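Local coordinates for p22 protein (Trypanosoma brucei, PDB 3JV1) that acts as an accessory factor specific for the RNA editing of the cytochrome oxidase subunit II transcript and belongs to the Mam33 family, at residues 76-87 / 141-150; 98-109 / 121-130. All coordinates share one frame; numbering follows the deposited sequence.

Contact 1 of 2, residues 76-87 / 141-150; sequences VLVVNGGKALVF and FTSYLSARGV
F87, Y144 and L145 contribute the largest shares of the contact between the hairpin 76-87 and the end of helix 135-146, a worked example of how a helix is seated on a sheet through a few large apolar groups. L145 reaches the F87 ring from the opposite direction and lays its CD2 over one face, a CH-pi contact with CD2 3.7 Å from the centroid of that ring. The ring is presented to the helix because CG of F87 lies anti to its own carbonyl carbon. At its edge stands F141, whose CD1 is 3.8 Å from CE1 of F87; the two ring planes are steeply inclined, at 81°. L145 also touches V76, CD2 to CG1 at 4.1 Å.

Y144 reaches the neighbouring part of the hairpin. With CG anti to the backbone N (chi1 177°), it extends between L85 and V78: CE2 of Y144 meets CD1 of L85 at 3.7 Å, while its hydroxyl OH ends 3.4 Å from CG1 of V78. Its CD2 also approaches F87 obliquely, 4.1 Å from CZ of that ring. The guanidinium of R148 lies over a face of the Y144 ring and donates from NH1 to Y144 O at 3.0 Å; its stronger partners are E54, bound through NE, and D4 of the second subunit, bound through NH2.

Beyond R148, G149 with positive phi is the C-prime residue of a Schellman motif, in which V150 N bonds to L145 O and G149 N to S146 O. V150, just after G149, touches V76, CG2 to CG1 at 4.3 Å. No hydrogen bond joins the two segments: this is helix-on-sheet packing, with the axes of 83-87 and 141-146 at 106°, against the antiparallel sheet of this Mam33-family protein.

Contact 2 of 2, residues 98-109 / 121-130; sequences INNVCFRHDGKL and KSQLYMGPDL
Strand 98-104 and the irregular segment 121-130 come closest at C102 and G127, whose CA atoms are 5.0 Å apart, yet no direct backbone hydrogen bond joins them. At G127, phi is positive and the CA makes a C-H...O contact with V101 O at 3.4 Å. Ordered water bridges the backbones, an example of how a loop can be tied to a strand without direct backbone bonds. Water 3 accepts from V101 N and can donate to M126 O and P128 O, water 4 accepts from F103 N and donates to Y125 O, and water 1 lies between N99 O and L130 N.

Among the side chains, R104 is the chief polar link. Its NH1 donates to Y125 O at 3.0 Å, nearly straight at 165° and in the planes of both carbonyl and guanidinium; NH2 adds a weak bond to the same oxygen. NH1 also bonds to F103 O, in its own segment. A bend at chi2 (-62°) folds the chain back so that the guanidinium is sandwiched, with L124 CB over one face and C102 CB over the opposite one. M126 SD lies at its edge, 3.6 Å from R104 NH2.

Toward the helix 107-111, K121 and L109 slide past each other in opposite directions, CG to CG at 3.7 Å. K121 NZ donates to L109 O at 2.9 Å and also to D112 O. At the other end L130 packs CD2 against N99 O at 3.5 Å, beside the classic beta bulge that N99 and N100 form opposite G88. V101 O also accepts from NE1 of W173 of the second subunit. The whole is a loop laid along the sheet strand outermost within this chain, joined through bridging waters, R104, the K121-L109 bond and apolar packing at both ends.

The two contacts show how one sheet can be covered in different ways. They meet on neighbouring strands: A84 O probably bonds to R104 N, so the hairpin of contact 1 and the strand of contact 2, outermost within this chain, belong to one antiparallel surface. The turn at G82 probably also bonds to G107 at the start of a helix. Contact 1 is buried and mainly apolar, a helix against the sheet. Contact 2 is larger but only partly buried, and backbone polar groups, an arginine, a lysine and water do much of its work. Helix 135-146 serves both, since V101 touches F141 and I98 touches L145. Each also borders the second subunit at the assembly interface.

Contact 1 of 2, residues 76-87 / 141-150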
loop_
_atom_site.group_PDB
_atom_site.type_symbol
_atom_site.label_atom_id
_atom_site.label_comp_id
_atom_site.label_asym_id
_atom_site.label_seq_id
_atom_site.Cartn_x
_atom_site.Cartn_y
_atom_site.Cartn_z
ATOM N N VAL A 76 11.757 2.330 14.636
ATOM C CA VAL A 76 12.683 2.959 15.548
ATOM C C VAL A 76 13.960 3.160 14.750
ATOM O O VAL A 76 14.573 2.198 14.290
ATOM C CB VAL A 76 12.958 2.077 16.774
ATOM C CG1 VAL A 76 14.192 2.579 17.521
ATOM C CG2 VAL A 76 11.751 2.114 17.699
ATOM N N LEU A 77 14.344 4.414 14.553
ATOM C CA LEU A 77 15.567 4.695 13.811
ATOM C C LEU A 77 16.668 5.205 14.729
ATOM O O LEU A 77 16.424 6.017 15.624
ATOM C CB LEU A 77 15.317 5.732 12.714
ATOM C CG LEU A 77 14.317 5.406 11.597
ATOM C CD1 LEU A 77 12.897 5.675 12.068
ATOM C CD2 LEU A 77 14.635 6.266 10.383
ATOM N N VAL A 78 17.877 4.700 14.516
ATOM C CA VAL A 78 19.038 5.132 15.276
ATOM C C VAL A 78 19.936 5.708 14.199
ATOM O O VAL A 78 20.470 4.978 13.367
ATOM C CB VAL A 78 19.723 3.958 16.002
ATOM C CG1 VAL A 78 20.960 4.460 16.749
ATOM C CG2 VAL A 78 18.738 3.319 16.982
ATOM N N VAL A 79 20.066 7.032 14.205
ATOM C CA VAL A 79 20.834 7.745 13.195
ATOM C C VAL A 79 22.136 8.322 13.717
ATOM O O VAL A 79 22.170 8.991 14.746
ATOM C CB VAL A 79 19.982 8.891 12.596
ATOM C CG1 VAL A 79 20.655 9.460 11.350
ATOM C CG2 VAL A 79 18.586 8.376 12.273
ATOM N N ASN A 80 23.205 8.080 12.974
ATOM C CA ASN A 80 24.527 8.555 13.354
ATOM C C ASN A 80 25.446 8.519 12.135
ATOM O O ASN A 80 25.449 7.549 11.373
ATOM C CB ASN A 80 25.082 7.665 14.475
ATOM C CG ASN A 80 26.311 8.251 15.138
ATOM O OD1 ASN A 80 26.500 9.463 15.149
ATOM N ND2 ASN A 80 27.144 7.392 15.717
ATOM N N GLY A 81 26.207 9.594 11.946
ATOM C CA GLY A 81 27.138 9.669 10.831
ATOM C C GLY A 81 26.527 9.525 9.451
ATOM O O GLY A 81 27.148 8.963 8.554
ATOM N N GLY A 82 25.309 10.017 9.272
ATOM C CA GLY A 82 24.668 9.923 7.973
ATOM C C GLY A 82 24.081 8.567 7.625
ATOM O O GLY A 82 23.652 8.347 6.492
ATOM N N LYS A 83 24.053 7.657 8.593
ATOM C CA LYS A 83 23.501 6.322 8.366
ATOM C C LYS A 83 22.461 6.000 9.436
ATOM O O LYS A 83 22.401 6.662 10.468
ATOM C CB LYS A 83 24.613 5.274 8.406
ATOM C CG LYS A 83 25.710 5.496 7.384
ATOM C CD LYS A 83 26.795 4.422 7.497
ATOM C CE LYS A 83 27.935 4.680 6.520
ATOM N NZ LYS A 83 27.460 4.680 5.104
ATOM N N ALA A 84 21.644 4.984 9.197
ATOM C CA ALA A 84 20.642 4.620 10.182
ATOM C C ALA A 84 20.379 3.127 10.304
ATOM O O ALA A 84 20.406 2.386 9.323
ATOM C CB ALA A 84 19.335 5.340 9.879
ATOM N N LEU A 85 20.132 2.704 11.538
ATOM C CA LEU A 85 19.787 1.328 11.850
ATOM C C LEU A 85 18.283 1.501 12.053
ATOM O O LEU A 85 17.861 2.283 12.909
ATOM C CB LEU A 85 20.433 0.893 13.167
ATOM C CG LEU A 85 21.165 -0.449 13.230
ATOM C CD1 LEU A 85 21.602 -0.707 14.666
ATOM C CD2 LEU A 85 20.281 -1.569 12.727
ATOM N N VAL A 86 17.481 0.794 11.263
ATOM C CA VAL A 86 16.034 0.912 11.352
ATOM C C VAL A 86 15.345 -0.367 11.818
ATOM O O VAL A 86 15.387 -1.388 11.139
ATOM C CB VAL A 86 15.449 1.340 9.985
ATOM C CG1 VAL A 86 13.957 1.617 10.115
ATOM C CG2 VAL A 86 16.177 2.587 9.482
ATOM N N PHE A 87 14.710 -0.294 12.983
ATOM C CA PHE A 87 14.003 -1.425 13.574
ATOM C C PHE A 87 12.506 -1.363 13.286
ATOM O O PHE A 87 11.831 -0.400 13.671
ATOM C CB PHE A 87 14.203 -1.437 15.091
ATOM C CG PHE A 87 15.627 -1.668 15.523
ATOM C CD1 PHE A 87 16.086 -2.956 15.800
ATOM C CD2 PHE A 87 16.509 -0.599 15.644
ATOM C CE1 PHE A 87 17.404 -3.169 16.194
ATOM C CE2 PHE A 87 17.835 -0.802 16.039
ATOM C CZ PHE A 87 18.283 -2.091 16.316
ATOM N N PHE A 141 20.667 -7.232 19.930
ATOM C CA PHE A 141 19.861 -6.159 19.346
ATOM C C PHE A 141 18.922 -5.584 20.400
ATOM O O PHE A 141 18.809 -4.363 20.532
ATOM C CB PHE A 141 19.028 -6.669 18.164
ATOM C CG PHE A 141 19.752 -6.643 16.847
ATOM C CD1 PHE A 141 20.356 -5.475 16.395
ATOM C CD2 PHE A 141 19.804 -7.775 16.042
ATOM C CE1 PHE A 141 21.006 -5.427 15.153
ATOM C CE2 PHE A 141 20.449 -7.742 14.797
ATOM C CZ PHE A 141 21.051 -6.561 14.354
ATOM N N THR A 142 18.254 -6.459 21.153
ATOM C CA THR A 142 17.329 -6.011 22.200
ATOM C C THR A 142 18.059 -5.202 23.290
ATOM O O THR A 142 17.550 -4.178 23.749
ATOM C CB THR A 142 16.549 -7.211 22.828
ATOM O OG1 THR A 142 15.699 -6.740 23.884
ATOM C CG2 THR A 142 17.493 -8.219 23.400
ATOM N N SER A 143 19.251 -5.645 23.685
ATOM C CA SER A 143 20.049 -4.932 24.688
ATOM C C SER A 143 20.493 -3.560 24.164
ATOM O O SER A 143 20.561 -2.593 24.911
ATOM C CB SER A 143 21.289 -5.748 25.053
ATOM O OG SER A 143 20.916 -7.014 25.552
ATOM N N TYR A 144 20.823 -3.499 22.878
ATOM C CA TYR A 144 21.231 -2.258 22.224
ATOM C C TYR A 144 20.069 -1.243 22.297
ATOM O O TYR A 144 20.267 -0.065 22.600
ATOM C CB TYR A 144 21.588 -2.563 20.765
ATOM C CG TYR A 144 21.956 -1.373 19.915
ATOM C CD1 TYR A 144 23.259 -0.875 19.898
ATOM C CD2 TYR A 144 21.011 -0.776 19.078
ATOM C CE1 TYR A 144 23.614 0.180 19.061
ATOM C CE2 TYR A 144 21.353 0.275 18.242
ATOM C CZ TYR A 144 22.649 0.748 18.233
ATOM O OH TYR A 144 22.980 1.782 17.389
ATOM N N LEU A 145 18.857 -1.709 22.023
ATOM C CA LEU A 145 17.688 -0.843 22.076
ATOM C C LEU A 145 17.378 -0.434 23.514
ATOM O O LEU A 145 17.013 0.712 23.781
ATOM C CB LEU A 145 16.481 -1.553 21.473
ATOM C CG LEU A 145 16.548 -1.779 19.967
ATOM C CD1 LEU A 145 15.457 -2.731 19.556
ATOM C CD2 LEU A 145 16.415 -0.441 19.242
ATOM N N SER A 146 17.529 -1.373 24.440
ATOM C CA SER A 146 17.257 -1.086 25.835
ATOM C C SER A 146 18.217 -0.033 26.401
ATOM O O SER A 146 17.812 0.818 27.179
ATOM C CB SER A 146 17.338 -2.368 26.661
ATOM O OG SER A 146 16.806 -2.142 27.952
ATOM N N ALA A 147 19.483 -0.084 26.007
ATOM C CA ALA A 147 20.460 0.889 26.490
ATOM C C ALA A 147 20.106 2.297 26.019
ATOM O O ALA A 147 20.609 3.285 26.555
ATOM C CB ALA A 147 21.860 0.521 26.011
ATOM N N ARG A 148 19.241 2.385 25.012
ATOM C CA ARG A 148 18.830 3.671 24.484
ATOM C C ARG A 148 17.423 4.075 24.934
ATOM O O ARG A 148 16.834 5.012 24.398
ATOM C CB ARG A 148 18.937 3.653 22.953
ATOM C CG ARG A 148 20.385 3.527 22.487
ATOM C CD ARG A 148 20.539 3.166 21.014
ATOM N NE ARG A 148 21.941 3.295 20.629
ATOM C CZ ARG A 148 22.929 2.596 21.184
ATOM N NH1 ARG A 148 22.664 1.706 22.130
ATOM N NH2 ARG A 148 24.185 2.832 20.843
ATOM N N GLY A 149 16.886 3.373 25.926
ATOM C CA GLY A 149 15.560 3.713 26.417
ATOM C C GLY A 149 14.392 3.046 25.717
ATOM O O GLY A 149 13.244 3.221 26.125
ATOM N N VAL A 150 14.661 2.286 24.660
ATOM C CA VAL A 150 13.585 1.603 23.950
ATOM C C VAL A 150 13.360 0.296 24.686
ATOM O O VAL A 150 13.896 -0.753 24.321
ATOM C CB VAL A 150 13.962 1.334 22.486
ATOM C CG1 VAL A 150 12.766 0.772 21.742
ATOM C CG2 VAL A 150 14.437 2.629 21.833
#

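Contact 2 of 2, residues 98-109 / 121-130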
loop_
_atom_site.group_PDB
_atom_site.type_symbol
_atom_site.label_atom_id
_atom_site.label_comp_id
_atom_site.label_asym_id
_atom_site.label_seq_id
_atom_site.Cartn_x
_atom_site.Cartn_y
_atom_site.Cartn_z
ATOM N N ILE A 98 10.575 -7.031 17.993
ATOM C CA ILE A 98 11.313 -6.679 16.795
ATOM C C ILE A 98 10.832 -7.575 15.654
ATOM O O ILE A 98 10.881 -8.798 15.759
ATOM C CB ILE A 98 12.827 -6.890 16.985
ATOM C CG1 ILE A 98 13.321 -6.095 18.191
ATOM C CG2 ILE A 98 13.565 -6.452 15.735
ATOM C CD1 ILE A 98 14.700 -6.507 18.651
ATOM N N ASN A 99 10.367 -6.967 14.569
ATOM C CA ASN A 99 9.896 -7.736 13.432
ATOM C C ASN A 99 10.921 -7.726 12.319
ATOM O O ASN A 99 11.074 -8.715 11.609
ATOM C CB ASN A 99 8.576 -7.172 12.902
ATOM C CG ASN A 99 7.497 -7.158 13.950
ATOM O OD1 ASN A 99 7.269 -8.158 14.636
ATOM N ND2 ASN A 99 6.819 -6.022 14.086
ATOM N N ASN A 100 11.613 -6.598 12.170
ATOM C CA ASN A 100 12.627 -6.435 11.135
ATOM C C ASN A 100 13.750 -5.531 11.621
ATOM O O ASN A 100 13.554 -4.700 12.497
ATOM C CB ASN A 100 12.019 -5.801 9.872
ATOM C CG ASN A 100 11.034 -6.713 9.162
ATOM O OD1 ASN A 100 11.425 -7.670 8.494
ATOM N ND2 ASN A 100 9.749 -6.418 9.303
ATOM N N VAL A 101 14.928 -5.718 11.043
ATOM C CA VAL A 101 16.098 -4.904 11.345
ATOM C C VAL A 101 16.744 -4.616 10.000
ATOM O O VAL A 101 17.233 -5.529 9.330
ATOM C CB VAL A 101 17.131 -5.632 12.224
ATOM C CG1 VAL A 101 18.359 -4.734 12.413
ATOM C CG2 VAL A 101 16.527 -5.980 13.566
ATOM N N CYS A 102 16.714 -3.350 9.597
ATOM C CA CYS A 102 17.292 -2.928 8.332
ATOM C C CYS A 102 18.412 -1.944 8.594
ATOM O O CYS A 102 18.461 -1.296 9.645
ATOM C CB CYS A 102 16.251 -2.210 7.467
ATOM S SG CYS A 102 14.699 -3.068 7.301
ATOM N N PHE A 103 19.319 -1.843 7.631
ATOM C CA PHE A 103 20.389 -0.876 7.732
ATOM C C PHE A 103 20.290 0.031 6.516
ATOM O O PHE A 103 20.150 -0.441 5.393
ATOM C CB PHE A 103 21.766 -1.521 7.755
ATOM C CG PHE A 103 22.860 -0.536 8.047
ATOM C CD1 PHE A 103 23.044 -0.056 9.336
ATOM C CD2 PHE A 103 23.652 -0.026 7.022
ATOM C CE1 PHE A 103 24.001 0.921 9.605
ATOM C CE2 PHE A 103 24.610 0.953 7.283
ATOM C CZ PHE A 103 24.782 1.424 8.579
ATOM N N ARG A 104 20.350 1.335 6.749
ATOM C CA ARG A 104 20.264 2.295 5.664
ATOM C C ARG A 104 21.522 3.146 5.569
ATOM O O ARG A 104 21.808 3.946 6.457
ATOM C CB ARG A 104 19.041 3.191 5.863
ATOM C CG ARG A 104 17.736 2.427 5.885
ATOM C CD ARG A 104 17.492 1.717 4.564
ATOM N NE ARG A 104 16.259 0.936 4.598
ATOM C CZ ARG A 104 16.192 -0.368 4.354
ATOM N NH1 ARG A 104 17.292 -1.054 4.048
ATOM N NH2 ARG A 104 15.024 -0.989 4.425
ATOM N N HIS A 105 22.275 2.962 4.493
ATOM C CA HIS A 105 23.492 3.734 4.287
ATOM C C HIS A 105 23.128 5.197 4.053
ATOM O O HIS A 105 23.836 6.107 4.488
ATOM C CB HIS A 105 24.263 3.187 3.085
ATOM C CG HIS A 105 25.023 1.933 3.381
ATOM N ND1 HIS A 105 26.167 1.922 4.148
ATOM C CD2 HIS A 105 24.791 0.645 3.032
ATOM C CE1 HIS A 105 26.609 0.683 4.258
ATOM N NE2 HIS A 105 25.791 -0.112 3.591
ATOM N N ASP A 106 22.016 5.414 3.363
ATOM C CA ASP A 106 21.556 6.762 3.078
ATOM C C ASP A 106 20.620 7.194 4.200
ATOM O O ASP A 106 19.402 7.053 4.089
ATOM C CB ASP A 106 20.817 6.793 1.741
ATOM C CG ASP A 106 20.499 8.202 1.283
ATOM O OD1 ASP A 106 20.437 9.106 2.142
ATOM O OD2 ASP A 106 20.300 8.400 0.066
ATOM N N GLY A 107 21.204 7.705 5.282
ATOM C CA GLY A 107 20.429 8.149 6.427
ATOM C C GLY A 107 19.391 9.198 6.074
ATOM O O GLY A 107 18.303 9.223 6.642
ATOM N N LYS A 108 19.730 10.070 5.134
ATOM C CA LYS A 108 18.817 11.116 4.708
ATOM C C LYS A 108 17.564 10.475 4.124
ATOM O O LYS A 108 16.448 10.917 4.386
ATOM C CB LYS A 108 19.501 12.009 3.671
ATOM C CG LYS A 108 18.669 13.180 3.193
ATOM C CD LYS A 108 19.481 14.046 2.235
ATOM C CE LYS A 108 20.736 14.581 2.917
ATOM N NZ LYS A 108 21.592 15.399 2.009
ATOM N N LEU A 109 17.748 9.431 3.327
ATOM C CA LEU A 109 16.611 8.735 2.747
ATOM C C LEU A 109 15.843 8.043 3.867
ATOM O O LEU A 109 14.617 8.027 3.875
ATOM C CB LEU A 109 17.077 7.705 1.721
ATOM C CG LEU A 109 15.992 6.824 1.095
ATOM C CD1 LEU A 109 14.947 7.672 0.384
ATOM C CD2 LEU A 109 16.655 5.865 0.116
ATOM N N LYS A 121 12.616 3.065 -0.447
ATOM C CA LYS A 121 13.091 2.189 0.614
ATOM C C LYS A 121 12.434 0.806 0.572
ATOM O O LYS A 121 12.999 -0.162 1.076
ATOM C CB LYS A 121 12.871 2.856 1.978
ATOM C CG LYS A 121 13.800 4.052 2.188
ATOM C CD LYS A 121 13.564 4.782 3.501
ATOM C CE LYS A 121 12.320 5.666 3.458
ATOM N NZ LYS A 121 12.266 6.546 4.657
ATOM N N SER A 122 11.257 0.705 -0.039
ATOM C CA SER A 122 10.564 -0.582 -0.119
ATOM C C SER A 122 11.289 -1.556 -1.053
ATOM O O SER A 122 11.019 -2.755 -1.046
ATOM C CB SER A 122 9.122 -0.391 -0.607
ATOM O OG SER A 122 9.077 -0.245 -2.017
ATOM N N GLN A 123 12.212 -1.033 -1.852
ATOM C CA GLN A 123 12.974 -1.856 -2.787
ATOM C C GLN A 123 14.313 -2.292 -2.207
ATOM O O GLN A 123 15.049 -3.043 -2.836
ATOM C CB GLN A 123 13.221 -1.087 -4.084
ATOM C CG GLN A 123 11.948 -0.696 -4.817
ATOM C CD GLN A 123 12.229 -0.020 -6.137
ATOM O OE1 GLN A 123 12.814 1.062 -6.183
ATOM N NE2 GLN A 123 11.819 -0.661 -7.226
ATOM N N LEU A 124 14.625 -1.822 -1.006
ATOM C CA LEU A 124 15.894 -2.157 -0.362
ATOM C C LEU A 124 15.811 -3.442 0.456
ATOM O O LEU A 124 14.720 -3.907 0.797
ATOM C CB LEU A 124 16.336 -1.010 0.550
ATOM C CG LEU A 124 16.447 0.365 -0.106
ATOM C CD1 LEU A 124 16.772 1.399 0.958
ATOM C CD2 LEU A 124 17.516 0.341 -1.195
ATOM N N TYR A 125 16.977 -4.000 0.767
ATOM C CA TYR A 125 17.075 -5.215 1.565
ATOM C C TYR A 125 16.388 -4.935 2.891
ATOM O O TYR A 125 16.628 -3.899 3.515
ATOM C CB TYR A 125 18.544 -5.570 1.803
ATOM C CG TYR A 125 18.765 -6.833 2.605
ATOM C CD1 TYR A 125 18.156 -8.035 2.241
ATOM C CD2 TYR A 125 19.621 -6.837 3.706
ATOM C CE1 TYR A 125 18.394 -9.210 2.953
ATOM C CE2 TYR A 125 19.870 -8.004 4.420
ATOM C CZ TYR A 125 19.254 -9.182 4.038
ATOM O OH TYR A 125 19.506 -10.332 4.745
ATOM N N MET A 126 15.529 -5.855 3.317
ATOM C CA MET A 126 14.787 -5.684 4.559
ATOM C C MET A 126 15.378 -6.460 5.730
ATOM O O MET A 126 14.717 -6.656 6.751
ATOM C CB MET A 126 13.340 -6.103 4.338
ATOM C CG MET A 126 12.612 -5.260 3.299
ATOM S SD MET A 126 12.502 -3.530 3.807
ATOM C CE MET A 126 11.345 -3.668 5.156
ATOM N N GLY A 127 16.624 -6.890 5.581
ATOM C CA GLY A 127 17.276 -7.650 6.630
ATOM C C GLY A 127 16.780 -9.081 6.652
ATOM O O GLY A 127 15.856 -9.424 5.914
ATOM N N PRO A 128 17.367 -9.943 7.493
ATOM C CA PRO A 128 16.951 -11.344 7.582
ATOM C C PRO A 128 15.681 -11.531 8.406
ATOM O O PRO A 128 15.259 -10.635 9.145
ATOM C CB PRO A 128 18.143 -12.003 8.261
ATOM C CG PRO A 128 18.545 -10.951 9.257
ATOM C CD PRO A 128 18.495 -9.677 8.409
ATOM N N ASP A 129 15.083 -12.710 8.257
ATOM C CA ASP A 129 13.894 -13.087 9.004
ATOM C C ASP A 129 14.450 -13.325 10.412
ATOM O O ASP A 129 15.378 -14.116 10.582
ATOM C CB ASP A 129 13.324 -14.384 8.421
ATOM C CG ASP A 129 12.102 -14.875 9.161
ATOM O OD1 ASP A 129 11.953 -14.551 10.356
ATOM O OD2 ASP A 129 11.295 -15.605 8.548
ATOM N N LEU A 130 13.912 -12.630 11.408
ATOM C CA LEU A 130 14.401 -12.779 12.776
ATOM C C LEU A 130 14.482 -14.234 13.234
ATOM O O LEU A 130 15.304 -14.586 14.082
ATOM C CB LEU A 130 13.521 -11.984 13.742
ATOM C CG LEU A 130 13.986 -10.562 14.065
ATOM C CD1 LEU A 130 15.295 -10.642 14.839
ATOM C CD2 LEU A 130 14.165 -9.751 12.793
HETATM O O HOH W 1 11.501 -11.325 11.020
HETATM O O HOH W 2 12.017 -10.163 8.657
HETATM O O HOH W 3 14.671 -8.022 9.124
HETATM O O HOH W 4 18.851 -3.797 5.540
#